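Local coordinates for o-succinylbenzoate synthase (Synechococcus elongatus, PDB 2OZT), which converts 2-succinyl-6-hydroxy-2,4-cyclohexadiene-1-carboxylate to 2-succinylbenzoate by loss of water, a step in phylloquinone biosynthesis that depends on a divalent metal cation, at residues A[279-284]-A[306-311]; A[272-277]-A[298-303]; A[162-167]-A[190-195]; A[112-117]-A[133-138]; A[218-223]-A[236-241]. All blocks are in the same frame, centred on the assembly; numbering follows the deposited sequence.

Contact 1: A[279-284]-A[306-311]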
# COMPACT_ATOMS: atom_id res chain seq x y z
N ALA A 279 -9.21 8.06 2.56
CA ALA A 279 -8.77 6.92 1.75
C ALA A 279 -8.64 5.66 2.59
O ALA A 279 -9.05 4.60 2.16
CB ALA A 279 -7.39 7.25 1.13
N ARG A 280 -8.03 5.78 3.77
CA ARG A 280 -7.83 4.55 4.60
C ARG A 280 -9.19 3.94 4.97
O ARG A 280 -9.33 2.72 4.91
CB ARG A 280 -7.04 4.82 5.89
CG ARG A 280 -5.62 5.14 5.59
CD ARG A 280 -4.63 4.87 6.74
NE ARG A 280 -3.47 5.72 6.43
CZ ARG A 280 -2.49 6.06 7.27
NH1 ARG A 280 -2.46 5.58 8.53
NH2 ARG A 280 -1.54 6.87 6.83
N THR A 281 -10.17 4.77 5.33
CA THR A 281 -11.47 4.24 5.72
C THR A 281 -12.15 3.59 4.52
O THR A 281 -12.74 2.52 4.65
CB THR A 281 -12.37 5.31 6.35
OG1 THR A 281 -11.66 5.94 7.41
CG2 THR A 281 -13.61 4.65 6.97
N ALA A 282 -12.02 4.20 3.35
CA ALA A 282 -12.52 3.60 2.13
C ALA A 282 -11.89 2.24 1.86
O ALA A 282 -12.56 1.31 1.39
CB ALA A 282 -12.26 4.52 0.95
N ILE A 283 -10.58 2.12 2.10
CA ILE A 283 -9.92 0.85 1.88
C ILE A 283 -10.41 -0.20 2.88
O ILE A 283 -10.68 -1.33 2.49
CB ILE A 283 -8.38 1.03 1.97
CG1 ILE A 283 -7.89 1.89 0.80
CG2 ILE A 283 -7.69 -0.34 1.91
CD1 ILE A 283 -6.39 2.39 0.97
N PHE A 284 -10.46 0.17 4.17
CA PHE A 284 -11.03 -0.78 5.14
C PHE A 284 -12.46 -1.22 4.76
O PHE A 284 -12.81 -2.38 5.00
CB PHE A 284 -10.94 -0.27 6.57
CG PHE A 284 -9.59 -0.51 7.21
CD1 PHE A 284 -8.44 0.09 6.69
CD2 PHE A 284 -9.48 -1.32 8.33
CE1 PHE A 284 -7.18 -0.15 7.28
CE2 PHE A 284 -8.28 -1.54 8.93
CZ PHE A 284 -7.11 -0.97 8.43
N ALA A 306 -3.74 8.28 10.71
CA ALA A 306 -5.01 8.55 10.03
C ALA A 306 -6.08 7.63 10.59
O ALA A 306 -6.43 6.60 9.99
CB ALA A 306 -4.85 8.39 8.52
N PRO A 307 -6.56 7.95 11.79
CA PRO A 307 -7.58 7.10 12.41
C PRO A 307 -8.83 6.97 11.53
O PRO A 307 -9.27 7.95 10.89
CB PRO A 307 -7.89 7.85 13.71
CG PRO A 307 -6.57 8.59 14.01
CD PRO A 307 -6.16 9.08 12.65
N LEU A 308 -9.38 5.76 11.47
CA LEU A 308 -10.55 5.54 10.64
C LEU A 308 -11.72 6.41 11.09
O LEU A 308 -11.89 6.66 12.30
CB LEU A 308 -10.95 4.07 10.60
CG LEU A 308 -9.83 3.09 10.23
CD1 LEU A 308 -10.44 1.73 10.04
CD2 LEU A 308 -9.08 3.53 8.96
N LEU A 309 -12.51 6.86 10.12
CA LEU A 309 -13.63 7.75 10.35
C LEU A 309 -14.89 6.96 10.65
O LEU A 309 -15.32 6.14 9.85
CB LEU A 309 -13.82 8.62 9.11
CG LEU A 309 -12.59 9.50 8.80
CD1 LEU A 309 -12.72 10.05 7.39
CD2 LEU A 309 -12.47 10.63 9.77
N THR A 310 -15.48 7.22 11.82
CA THR A 310 -16.60 6.40 12.34
C THR A 310 -17.95 7.12 12.33
O THR A 310 -18.99 6.51 12.63
CB THR A 310 -16.30 5.85 13.75
OG1 THR A 310 -16.19 6.93 14.68
CG2 THR A 310 -15.00 5.04 13.78
N THR A 311 -17.94 8.41 12.01
CA THR A 311 -19.16 9.21 11.97
C THR A 311 -19.16 10.11 10.74
O THR A 311 -18.10 10.48 10.24
CB THR A 311 -19.31 10.12 13.24
OG1 THR A 311 -18.25 11.09 13.25
CG2 THR A 311 -19.27 9.30 14.53
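Arg280, Thr281 and Phe284 on helix 277-290 pack against Ala306, Leu308 and Leu309. The helix follows strand 268-270 of the beta/alpha barrel typical of the enolase superfamily. Segment 306-311 is a loop that passes this helix and leads into helix 312-320.

One hydrogen bond crosses the contact. Leu309 N donates to Thr281 OG1 at 3.0 Å, and the bond is nearly straight at 172°. Thr281 OG1 stands beside its own backbone N, anti to the carbonyl carbon (chi1 -53°). The same hydroxyl is hydrogen-bonded to Ala277 O in the preceding helical turn. Two backbone groups therefore fix its rotation and tie the loop to the helix.

A methyl group covers the charged group. Ala306 CB sits over the centre of one face of the Arg280 guanidinium, 3.5 Å from Arg280 CZ. The polar edge of that guanidinium is used by partners outside these segments. Glu275 takes NE in a salt bridge, and Arg304 O accepts from NH2.

The remaining contacts are van der Waals, most of them between apolar groups. Leu308 CD1 makes a CH-pi contact with Phe284, 3.9 Å from the ring centroid and offset toward the rim. The two side chains cross at about a right angle. The second methyl, Leu308 CD2, lies 3.9 Å from Arg280 CB, so the leucine fork touches both neighbours. Leu309 also packs on Ala314 and Tyr315 of helix 312-320. The threonine methyl, Thr281 CG2, approaches Leu309 O to 3.7 Å.

Contact 2: A[272-277]-A[298-303]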
# COMPACT_ATOMS: atom_id res chain seq x y z
N SER A 272 -0.31 0.52 2.84
CA SER A 272 -0.54 1.96 2.84
C SER A 272 0.37 2.75 1.92
O SER A 272 1.55 2.44 1.78
CB SER A 272 -0.36 2.50 4.25
OG SER A 272 -0.54 3.92 4.28
N ALA A 273 -0.16 3.77 1.29
CA ALA A 273 0.62 4.74 0.51
C ALA A 273 0.69 6.06 1.30
O ALA A 273 0.74 7.14 0.69
CB ALA A 273 -0.07 5.00 -0.82
N LEU A 274 0.68 5.97 2.63
CA LEU A 274 0.67 7.18 3.50
C LEU A 274 -0.43 8.13 3.09
O LEU A 274 -0.23 9.35 2.92
CB LEU A 274 2.06 7.87 3.48
CG LEU A 274 3.23 7.02 3.97
CD1 LEU A 274 4.49 7.89 3.90
CD2 LEU A 274 3.01 6.49 5.38
N GLU A 275 -1.62 7.56 2.95
CA GLU A 275 -2.81 8.32 2.59
C GLU A 275 -3.54 8.75 3.87
O GLU A 275 -3.20 8.33 4.97
CB GLU A 275 -3.74 7.48 1.67
CG GLU A 275 -4.29 6.22 2.30
CD GLU A 275 -3.25 5.12 2.51
OE1 GLU A 275 -2.78 4.98 3.66
OE2 GLU A 275 -2.96 4.40 1.54
N GLY A 276 -4.57 9.59 3.72
CA GLY A 276 -5.26 10.10 4.91
C GLY A 276 -6.45 9.23 5.29
O GLY A 276 -6.67 8.14 4.71
N ALA A 277 -7.21 9.71 6.28
CA ALA A 277 -8.30 8.93 6.85
C ALA A 277 -9.45 8.66 5.88
O ALA A 277 -10.11 7.60 5.99
CB ALA A 277 -8.84 9.66 8.08
N PHE A 298 -0.24 -1.36 7.06
CA PHE A 298 -0.77 -0.08 7.50
C PHE A 298 -0.19 0.36 8.83
O PHE A 298 -0.76 1.27 9.48
CB PHE A 298 -2.30 -0.12 7.54
CG PHE A 298 -2.95 0.11 6.19
CD1 PHE A 298 -3.41 1.39 5.83
CD2 PHE A 298 -3.09 -0.92 5.25
CE1 PHE A 298 -3.99 1.60 4.57
CE2 PHE A 298 -3.68 -0.70 4.01
CZ PHE A 298 -4.13 0.57 3.68
N GLY A 299 0.97 -0.21 9.16
CA GLY A 299 1.68 0.11 10.44
C GLY A 299 2.52 1.36 10.32
O GLY A 299 3.70 1.36 10.68
N VAL A 300 1.90 2.43 9.80
CA VAL A 300 2.64 3.60 9.33
C VAL A 300 2.34 4.85 10.17
O VAL A 300 2.63 5.95 9.73
CB VAL A 300 2.32 3.90 7.84
CG1 VAL A 300 2.79 2.74 6.92
CG2 VAL A 300 0.81 4.18 7.65
N ASP A 301 1.75 4.66 11.35
CA ASP A 301 1.38 5.79 12.22
C ASP A 301 2.50 6.72 12.61
O ASP A 301 2.24 7.87 12.92
CB ASP A 301 0.74 5.31 13.52
CG ASP A 301 -0.66 4.83 13.32
OD1 ASP A 301 -1.22 5.00 12.22
OD2 ASP A 301 -1.21 4.27 14.28
N ARG A 302 3.73 6.23 12.62
CA ARG A 302 4.85 7.14 12.93
C ARG A 302 4.91 8.30 11.99
O ARG A 302 5.27 9.42 12.40
CB ARG A 302 6.18 6.41 12.90
CG ARG A 302 6.45 5.68 14.18
CD ARG A 302 7.82 5.05 14.19
NE ARG A 302 8.87 6.05 14.11
CZ ARG A 302 10.15 5.76 13.95
NH1 ARG A 302 10.53 4.49 13.82
NH2 ARG A 302 11.06 6.73 13.90
N TRP A 303 4.63 8.05 10.70
CA TRP A 303 4.75 9.06 9.66
C TRP A 303 3.43 9.70 9.37
O TRP A 303 3.34 10.92 9.26
CB TRP A 303 5.40 8.51 8.38
CG TRP A 303 6.68 7.93 8.78
CD1 TRP A 303 7.85 8.60 9.04
CD2 TRP A 303 6.91 6.57 9.14
NE1 TRP A 303 8.80 7.72 9.50
CE2 TRP A 303 8.25 6.47 9.57
CE3 TRP A 303 6.11 5.42 9.12
CZ2 TRP A 303 8.82 5.25 9.96
CZ3 TRP A 303 6.68 4.22 9.53
CH2 TRP A 303 8.02 4.15 9.95
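Ser272 and Leu274 meet Phe298 and Val300 in a side-chain contact between two loops, with no hydrogen bond across it. Segment 272-277 links the barrel strand 268-270 to helix 277-290. Segment 298-303 lies in the loop after that helix.

Ser272 CB lies over one face of the Phe298 ring in a CH-pi contact, 3.9 Å from the centroid. Ser272 OG is anti to its backbone N (chi1 178°) and lies 3.6 Å from Val300 CG2. Next along, Leu274 CD2 touches Val300 CB at 3.6 Å, and it lies more loosely on Trp303 CB. Glu275 OE1 approaches Phe298 CE1 to 3.7 Å.

An alanine in place of Phe298 would probably open a gap beside Ser272 CB and leave the carboxylate of Glu275 without one of its apolar neighbours.

Most of the polar bonds lie within segment 272-277. Ser272 OG accepts from Leu274 N, an ST turn, and donates to Glu275 OE1 at 2.6 Å on the syn side. Ala273 N reaches Glu275 OE2 at 2.9 Å from above the carboxylate plane. Arg280 NE, from helix 277-290, adds a salt bridge to Glu275 OE1. This network engages the Ser272 hydroxyl and both Glu275 oxygens. It probably holds the Glu275 carboxylate in a fixed orientation, which leaves mainly carbon surfaces to join the two loops.

Contact 3: A[162-167]-A[190-195]. With NA (sodium ion), chain D; PO4 (phosphate ion), chain B.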
# COMPACT_ATOMS: atom_id res chain seq x y z
N ALA A 162 5.57 -16.07 15.15
CA ALA A 162 5.99 -14.85 14.44
C ALA A 162 6.13 -15.10 12.92
O ALA A 162 6.54 -16.18 12.48
CB ALA A 162 7.31 -14.28 15.03
N LYS A 163 5.88 -14.06 12.14
CA LYS A 163 6.15 -14.09 10.69
C LYS A 163 6.96 -12.86 10.34
O LYS A 163 6.77 -11.81 10.93
CB LYS A 163 4.85 -14.08 9.89
CG LYS A 163 4.04 -15.40 9.99
CD LYS A 163 4.76 -16.53 9.20
CE LYS A 163 3.97 -17.85 9.26
NZ LYS A 163 2.78 -17.86 8.34
N LEU A 164 7.92 -12.99 9.41
CA LEU A 164 8.82 -11.89 9.10
C LEU A 164 8.95 -11.70 7.58
O LEU A 164 9.15 -12.67 6.85
CB LEU A 164 10.20 -12.25 9.71
CG LEU A 164 11.27 -11.23 9.42
CD1 LEU A 164 10.93 -9.83 10.02
CD2 LEU A 164 12.59 -11.82 9.96
N ARG A 165 8.76 -10.46 7.14
CA ARG A 165 8.96 -10.02 5.76
C ARG A 165 10.27 -9.26 5.69
O ARG A 165 10.57 -8.49 6.62
CB ARG A 165 7.78 -9.10 5.34
CG ARG A 165 6.40 -9.76 5.43
CD ARG A 165 5.31 -8.72 5.47
NE ARG A 165 4.04 -9.42 5.59
CZ ARG A 165 2.84 -8.81 5.58
NH1 ARG A 165 2.74 -7.48 5.46
NH2 ARG A 165 1.73 -9.56 5.70
N LEU A 166 11.05 -9.47 4.63
CA LEU A 166 12.30 -8.73 4.48
C LEU A 166 12.14 -7.76 3.32
O LEU A 166 11.93 -8.22 2.19
CB LEU A 166 13.46 -9.67 4.19
CG LEU A 166 13.65 -10.75 5.24
CD1 LEU A 166 14.80 -11.71 4.79
CD2 LEU A 166 13.91 -10.15 6.60
N ASP A 167 12.27 -6.46 3.54
CA ASP A 167 12.03 -5.51 2.48
C ASP A 167 13.33 -4.89 2.00
O ASP A 167 13.91 -4.07 2.71
CB ASP A 167 11.07 -4.43 3.00
CG ASP A 167 10.50 -3.57 1.88
OD1 ASP A 167 10.87 -3.73 0.68
OD2 ASP A 167 9.64 -2.69 2.16
N GLY A 190 10.82 -21.15 8.84
CA GLY A 190 9.37 -21.05 8.61
C GLY A 190 8.81 -19.70 8.97
O GLY A 190 7.69 -19.37 8.57
N LYS A 191 9.58 -18.91 9.72
CA LYS A 191 9.19 -17.53 10.07
C LYS A 191 9.34 -16.55 8.89
O LYS A 191 8.65 -15.54 8.88
CB LYS A 191 9.93 -17.01 11.31
CG LYS A 191 9.67 -17.79 12.62
CD LYS A 191 10.48 -17.24 13.81
CE LYS A 191 10.15 -18.02 15.12
NZ LYS A 191 11.31 -18.05 16.10
N ILE A 192 10.20 -16.84 7.92
CA ILE A 192 10.33 -15.94 6.69
C ILE A 192 9.17 -16.03 5.68
O ILE A 192 9.01 -17.02 4.98
CB ILE A 192 11.70 -16.12 5.97
CG1 ILE A 192 12.87 -15.85 6.92
CG2 ILE A 192 11.81 -15.20 4.79
CD1 ILE A 192 13.15 -14.37 7.22
N GLU A 193 8.40 -14.97 5.56
CA GLU A 193 7.23 -15.03 4.70
C GLU A 193 7.57 -14.74 3.24
O GLU A 193 7.13 -15.44 2.32
CB GLU A 193 6.20 -14.03 5.22
CG GLU A 193 4.84 -14.16 4.55
CD GLU A 193 3.82 -13.20 5.11
OE1 GLU A 193 4.17 -12.28 5.87
OE2 GLU A 193 2.62 -13.39 4.80
N TYR A 194 8.32 -13.67 3.02
CA TYR A 194 8.83 -13.35 1.70
C TYR A 194 9.91 -12.31 1.78
O TYR A 194 10.09 -11.66 2.83
CB TYR A 194 7.70 -12.85 0.76
CG TYR A 194 6.77 -11.72 1.24
CD1 TYR A 194 5.44 -12.00 1.51
CD2 TYR A 194 7.21 -10.40 1.36
CE1 TYR A 194 4.52 -10.98 1.87
CE2 TYR A 194 6.29 -9.36 1.75
CZ TYR A 194 4.98 -9.69 1.99
OH TYR A 194 4.14 -8.65 2.33
N VAL A 195 10.65 -12.19 0.67
CA VAL A 195 11.54 -11.07 0.42
C VAL A 195 10.80 -10.11 -0.52
O VAL A 195 10.34 -10.50 -1.58
CB VAL A 195 12.91 -11.52 -0.19
CG1 VAL A 195 13.74 -10.31 -0.51
CG2 VAL A 195 13.67 -12.48 0.75
NA NA D . 9.42 -2.77 -1.16
P PO4 B . 0.67 -12.94 7.46
O1 PO4 B . -0.04 -12.01 8.39
O2 PO4 B . 1.08 -12.11 6.30
O3 PO4 B . 1.91 -13.47 8.19
O4 PO4 B . -0.01 -14.18 6.90
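The Arg165 guanidinium has Tyr194 OH over one face, 3.2 Å above the plane and toward the rim. Its edge meets Glu193 OE1 and O2 of a phosphate, probably from the crystallisation liquor, both in its plane. The Tyr194 ring carries Arg165 CG over one face, in a CH-pi contact offset toward the rim. Guanidinium and ring planes are 18° apart.

Arg165 NE forms a salt bridge with Glu193 OE1, 2.9 Å long and almost straight at 177°. It meets that oxygen from above the carboxylate plane. Arg165 NH2 donates to phosphate O2 at 2.7 Å and also to Ala295 O. Replacing Arg165 by an alanine would probably leave Glu193 OE1 without its cationic mate and remove the CG and guanidinium cover from one face of the Tyr194 ring.

The backbones run parallel. Leu164 N donates to Lys191 O at 2.7 Å, Glu193 N to Leu164 O at 2.7 Å, and Leu166 N to Tyr194 O at 3.0 Å. On the other face of the sheet, Ile192 CD1 packs on Leu164 CD2 at 3.8 Å and on Leu166. Helices 144-157 and 174-187 cover this face.

Strands 163-167 and 192-196 with helix 174-187 form a beta-alpha-beta unit of the barrel. Asp167, ending strand 163-167, binds the sodium ion. One guanidinium edge faces two anionic groups, so it probably offsets part of the negative charge gathered there.

Contact 4: A[112-117]-A[133-138]. With PO4 (phosphate ion), chain B.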
# COMPACT_ATOMS: atom_id res chain seq x y z
N ALA A 112 3.88 -5.01 11.75
CA ALA A 112 4.70 -4.06 12.50
C ALA A 112 6.03 -3.87 11.77
O ALA A 112 6.63 -4.83 11.30
CB ALA A 112 4.94 -4.59 13.92
N LEU A 113 6.52 -2.65 11.73
CA LEU A 113 7.81 -2.36 11.09
C LEU A 113 8.95 -2.50 12.08
O LEU A 113 8.82 -2.20 13.27
CB LEU A 113 7.81 -0.95 10.47
CG LEU A 113 6.71 -0.72 9.43
CD1 LEU A 113 6.84 0.69 8.84
CD2 LEU A 113 6.70 -1.77 8.32
N LEU A 114 10.09 -2.94 11.56
CA LEU A 114 11.35 -2.99 12.28
C LEU A 114 12.40 -2.22 11.48
O LEU A 114 12.56 -2.40 10.27
CB LEU A 114 11.81 -4.44 12.45
CG LEU A 114 10.83 -5.39 13.15
CD1 LEU A 114 11.35 -6.83 13.11
CD2 LEU A 114 10.73 -4.93 14.60
N GLY A 115 13.08 -1.33 12.20
CA GLY A 115 14.03 -0.45 11.52
C GLY A 115 15.28 -1.19 11.07
O GLY A 115 15.58 -2.28 11.54
N SER A 116 16.00 -0.57 10.14
CA SER A 116 17.19 -1.22 9.61
C SER A 116 18.23 -1.46 10.69
O SER A 116 18.29 -0.75 11.71
CB SER A 116 17.81 -0.38 8.49
OG SER A 116 18.22 0.89 8.97
N GLY A 117 19.06 -2.45 10.46
CA GLY A 117 20.13 -2.76 11.39
C GLY A 117 19.72 -3.41 12.68
O GLY A 117 18.65 -4.00 12.78
N THR A 133 1.95 -9.77 15.16
CA THR A 133 2.72 -11.01 15.08
C THR A 133 3.42 -11.16 13.74
O THR A 133 4.19 -12.10 13.56
CB THR A 133 1.85 -12.25 15.39
OG1 THR A 133 0.75 -12.28 14.48
CG2 THR A 133 1.37 -12.20 16.84
N THR A 134 3.18 -10.22 12.82
CA THR A 134 3.90 -10.20 11.53
C THR A 134 4.67 -8.91 11.49
O THR A 134 4.18 -7.86 11.93
CB THR A 134 2.90 -10.20 10.36
OG1 THR A 134 2.17 -11.44 10.41
CG2 THR A 134 3.59 -10.10 9.02
N PHE A 135 5.91 -9.01 11.00
CA PHE A 135 6.86 -7.90 11.01
C PHE A 135 7.45 -7.71 9.63
O PHE A 135 7.54 -8.68 8.87
CB PHE A 135 8.02 -8.24 11.97
CG PHE A 135 7.56 -8.40 13.39
CD1 PHE A 135 7.50 -7.30 14.22
CD2 PHE A 135 7.15 -9.63 13.86
CE1 PHE A 135 7.03 -7.42 15.53
CE2 PHE A 135 6.69 -9.77 15.19
CZ PHE A 135 6.60 -8.64 16.00
N LYS A 136 7.88 -6.49 9.35
CA LYS A 136 8.64 -6.24 8.10
C LYS A 136 9.89 -5.49 8.47
O LYS A 136 9.81 -4.43 9.10
CB LYS A 136 7.81 -5.41 7.11
CG LYS A 136 8.59 -5.21 5.76
CD LYS A 136 7.73 -4.52 4.68
CE LYS A 136 7.57 -3.04 4.94
NZ LYS A 136 7.13 -2.21 3.76
N TRP A 137 11.05 -6.06 8.13
CA TRP A 137 12.34 -5.46 8.47
C TRP A 137 13.03 -4.99 7.20
O TRP A 137 13.04 -5.70 6.19
CB TRP A 137 13.21 -6.52 9.16
CG TRP A 137 14.61 -6.05 9.56
CD1 TRP A 137 14.94 -4.85 10.13
CD2 TRP A 137 15.82 -6.80 9.43
NE1 TRP A 137 16.31 -4.80 10.34
CE2 TRP A 137 16.86 -5.97 9.91
CE3 TRP A 137 16.13 -8.08 8.94
CZ2 TRP A 137 18.21 -6.40 9.94
CZ3 TRP A 137 17.48 -8.49 8.95
CH2 TRP A 137 18.50 -7.64 9.45
N LYS A 138 13.58 -3.78 7.25
CA LYS A 138 14.29 -3.19 6.12
C LYS A 138 15.67 -3.78 6.01
O LYS A 138 16.43 -3.80 6.99
CB LYS A 138 14.38 -1.67 6.35
CG LYS A 138 14.84 -0.87 5.15
CD LYS A 138 14.86 0.61 5.48
CE LYS A 138 15.03 1.44 4.22
NZ LYS A 138 14.98 2.89 4.60
P PO4 B . 0.67 -12.94 7.46
O1 PO4 B . -0.04 -12.01 8.39
O2 PO4 B . 1.08 -12.11 6.30
O3 PO4 B . 1.91 -13.47 8.19
O4 PO4 B . -0.01 -14.18 6.90
O HOH W 1 17.28 3.20 6.77
O HOH W 2 19.01 -3.54 7.82
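Lys136 N donates to Ala112 O at 2.8 Å. Phe135 CA adds a CA-H...O contact to the same oxygen. Ala112 N bonds to Thr134 O, and Leu114 N to Lys136 O, each at 2.9 Å. The pairing weakens at the Lys138 end, where Lys138 N reaches Leu114 O in a weak bond.

The indole of Trp137 turns its edge to the backbone of Leu114 and Gly115. With CG anti to the backbone N (chi1 179°), the ring starts out beside the carbonyl carbon. Trp137 NE1 lies 2.9 Å from Gly115 O, but the angle of 117° makes the bond weak. A water links Gly117 N with Lys138 O.

Ala112 CB packs on Phe135 CD1 at 3.7 Å, on the same face of the sheet as Leu114 and Trp137. On the other face, Leu113 and Lys136 lie side by side, with Leu113 CD2 3.7 Å from Lys136 CE. Lys136 NZ forms a salt bridge with Asp167.

Strand 112-114, helix 120-129 and strand 134-138 form a beta-alpha-beta unit of the barrel. Lys136 and Lys138 match the KxK motif of this branch of the enolase superfamily, and Lys138 is the predicted proton donor.

Contact 5: A[218-223]-A[236-241]. With NA (sodium ion), chain D.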
# COMPACT_ATOMS: atom_id res chain seq x y z
N ILE A 218 8.86 -14.32 -3.05
CA ILE A 218 9.20 -12.93 -3.35
C ILE A 218 7.90 -12.13 -3.51
O ILE A 218 6.92 -12.65 -4.06
CB ILE A 218 10.07 -12.83 -4.63
CG1 ILE A 218 11.33 -13.68 -4.43
CG2 ILE A 218 10.44 -11.39 -4.94
CD1 ILE A 218 12.28 -13.62 -5.64
N ALA A 219 7.91 -10.90 -3.02
CA ALA A 219 6.77 -10.00 -3.20
C ALA A 219 7.17 -8.81 -4.04
O ALA A 219 8.23 -8.21 -3.87
CB ALA A 219 6.32 -9.50 -1.84
N LEU A 220 6.27 -8.37 -4.93
CA LEU A 220 6.48 -7.12 -5.67
C LEU A 220 5.79 -5.97 -4.97
O LEU A 220 4.69 -6.14 -4.43
CB LEU A 220 5.84 -7.24 -7.07
CG LEU A 220 6.49 -8.34 -7.91
CD1 LEU A 220 5.66 -8.48 -9.16
CD2 LEU A 220 7.96 -8.07 -8.26
N ASP A 221 6.45 -4.82 -4.98
CA ASP A 221 5.91 -3.63 -4.29
C ASP A 221 6.10 -2.45 -5.22
O ASP A 221 5.15 -2.04 -5.88
CB ASP A 221 6.60 -3.47 -2.93
CG ASP A 221 6.11 -2.28 -2.13
OD1 ASP A 221 4.97 -1.79 -2.35
OD2 ASP A 221 6.86 -1.80 -1.25
N GLU A 222 7.31 -1.91 -5.30
CA GLU A 222 7.58 -0.83 -6.24
C GLU A 222 7.21 -1.22 -7.66
O GLU A 222 6.81 -0.35 -8.46
CB GLU A 222 9.07 -0.44 -6.16
CG GLU A 222 9.48 0.34 -4.88
CD GLU A 222 9.86 -0.49 -3.66
OE1 GLU A 222 9.57 -1.70 -3.61
OE2 GLU A 222 10.42 0.11 -2.67
N SER A 223 7.28 -2.51 -7.97
CA SER A 223 6.92 -2.97 -9.31
C SER A 223 5.43 -2.94 -9.62
O SER A 223 5.07 -3.02 -10.82
CB SER A 223 7.42 -4.41 -9.54
OG SER A 223 8.84 -4.46 -9.74
N ARG A 236 2.65 -12.42 -16.93
CA ARG A 236 4.00 -12.99 -16.93
C ARG A 236 4.11 -14.26 -16.09
O ARG A 236 5.18 -14.88 -16.03
CB ARG A 236 5.01 -11.98 -16.37
CG ARG A 236 5.44 -10.95 -17.39
CD ARG A 236 6.20 -9.77 -16.74
NE ARG A 236 6.64 -8.83 -17.76
CZ ARG A 236 7.12 -7.62 -17.53
NH1 ARG A 236 7.26 -7.16 -16.28
NH2 ARG A 236 7.50 -6.88 -18.56
N GLY A 237 3.05 -14.65 -15.40
CA GLY A 237 3.12 -15.82 -14.54
C GLY A 237 3.83 -15.59 -13.23
O GLY A 237 4.46 -16.49 -12.69
N TRP A 238 3.72 -14.38 -12.67
CA TRP A 238 4.38 -14.12 -11.38
C TRP A 238 3.91 -15.13 -10.36
O TRP A 238 2.72 -15.23 -10.13
CB TRP A 238 4.06 -12.72 -10.91
CG TRP A 238 4.71 -12.37 -9.59
CD1 TRP A 238 4.07 -12.15 -8.39
CD2 TRP A 238 6.10 -12.20 -9.35
NE1 TRP A 238 4.99 -11.83 -7.42
CE2 TRP A 238 6.25 -11.89 -7.98
CE3 TRP A 238 7.25 -12.29 -10.15
CZ2 TRP A 238 7.51 -11.64 -7.40
CZ3 TRP A 238 8.51 -12.06 -9.56
CH2 TRP A 238 8.63 -11.70 -8.20
N PRO A 239 4.82 -15.90 -9.73
CA PRO A 239 4.34 -16.89 -8.76
C PRO A 239 4.32 -16.42 -7.30
O PRO A 239 3.86 -17.16 -6.43
CB PRO A 239 5.42 -18.00 -8.85
CG PRO A 239 6.67 -17.20 -9.12
CD PRO A 239 6.27 -16.05 -10.02
N GLY A 240 4.81 -15.21 -7.05
CA GLY A 240 4.89 -14.69 -5.71
C GLY A 240 3.75 -13.78 -5.29
O GLY A 240 2.59 -13.94 -5.73
N PHE A 241 4.09 -12.90 -4.36
CA PHE A 241 3.09 -12.01 -3.78
C PHE A 241 3.06 -10.64 -4.45
O PHE A 241 3.99 -10.20 -5.12
CB PHE A 241 3.37 -11.79 -2.29
CG PHE A 241 3.16 -13.02 -1.46
CD1 PHE A 241 1.99 -13.23 -0.76
CD2 PHE A 241 4.17 -13.98 -1.39
CE1 PHE A 241 1.82 -14.39 -0.01
CE2 PHE A 241 4.02 -15.12 -0.61
CZ PHE A 241 2.83 -15.34 0.07
NA NA D . 9.42 -2.77 -1.16
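Ile218 begins the contact with both its carbonyl and its side chain. Its O accepts from Phe241 N at 2.9 Å. Gly240 CA also comes close to Ile218 O in a CA-H...O contact. Ile218 CG2 meets the edge of the Trp238 indole, 3.7 Å from CH2.

Ala219 pairs with Phe241 in a parallel bridge. Their CB atoms are 3.8 Å apart, on one face of the sheet. Ala219 CA makes a further CA-H...O contact with Phe241 O.

Leu220 uses that same carbonyl. Its N donates to Phe241 O at 2.9 Å, and Trp238 NE1 donates to it at 3.0 Å. The two donors come from opposite faces of the carbonyl plane, so this buried oxygen is gripped twice. The second bond also helps fix the turn of the indole. Leu220 CD1 stands over the Trp238 five-membered ring, 3.7 Å from its centroid and 12° off the normal. Pro239 CD and Gly240 N lie over the opposite face. The indole is thus clamped between the strand and its own loop.

Beyond the strand, Asp221 and Glu222 turn from the contact to the metal. Asp221 OD2 and Glu222 OE1 each bind the sodium ion at 2.7 Å. Asp221 OD1 also forms a salt bridge with Lys245, the predicted proton acceptor. Metal-binding acids just past the C-terminal end of a parallel barrel strand are characteristic of the enolase superfamily active site.

Contacts 4, 3 and 5 follow one another round the parallel barrel sheet. Arg165 N lies 2.8 Å from Phe135 O between contacts 3 and 4, and Val195 O 2.9 Å from Ala219 N between contacts 3 and 5. The strand ends of contacts 3 and 5 bring the metal ligands Asp167, Asp221 and Glu222 together. Contact 4 brings the Lys136 side chain to about 5 Å from the sodium ion and holds Lys138 farther off. Contact 2 touches contact 4 through Trp303 CZ3 and Leu113 CD1 at 3.6 Å, and its Glu275 side chain is about 6 Å from that of Lys245. Contacts 1 and 2 are joined by Arg280 NE to Glu275 OE1 at 3.0 Å.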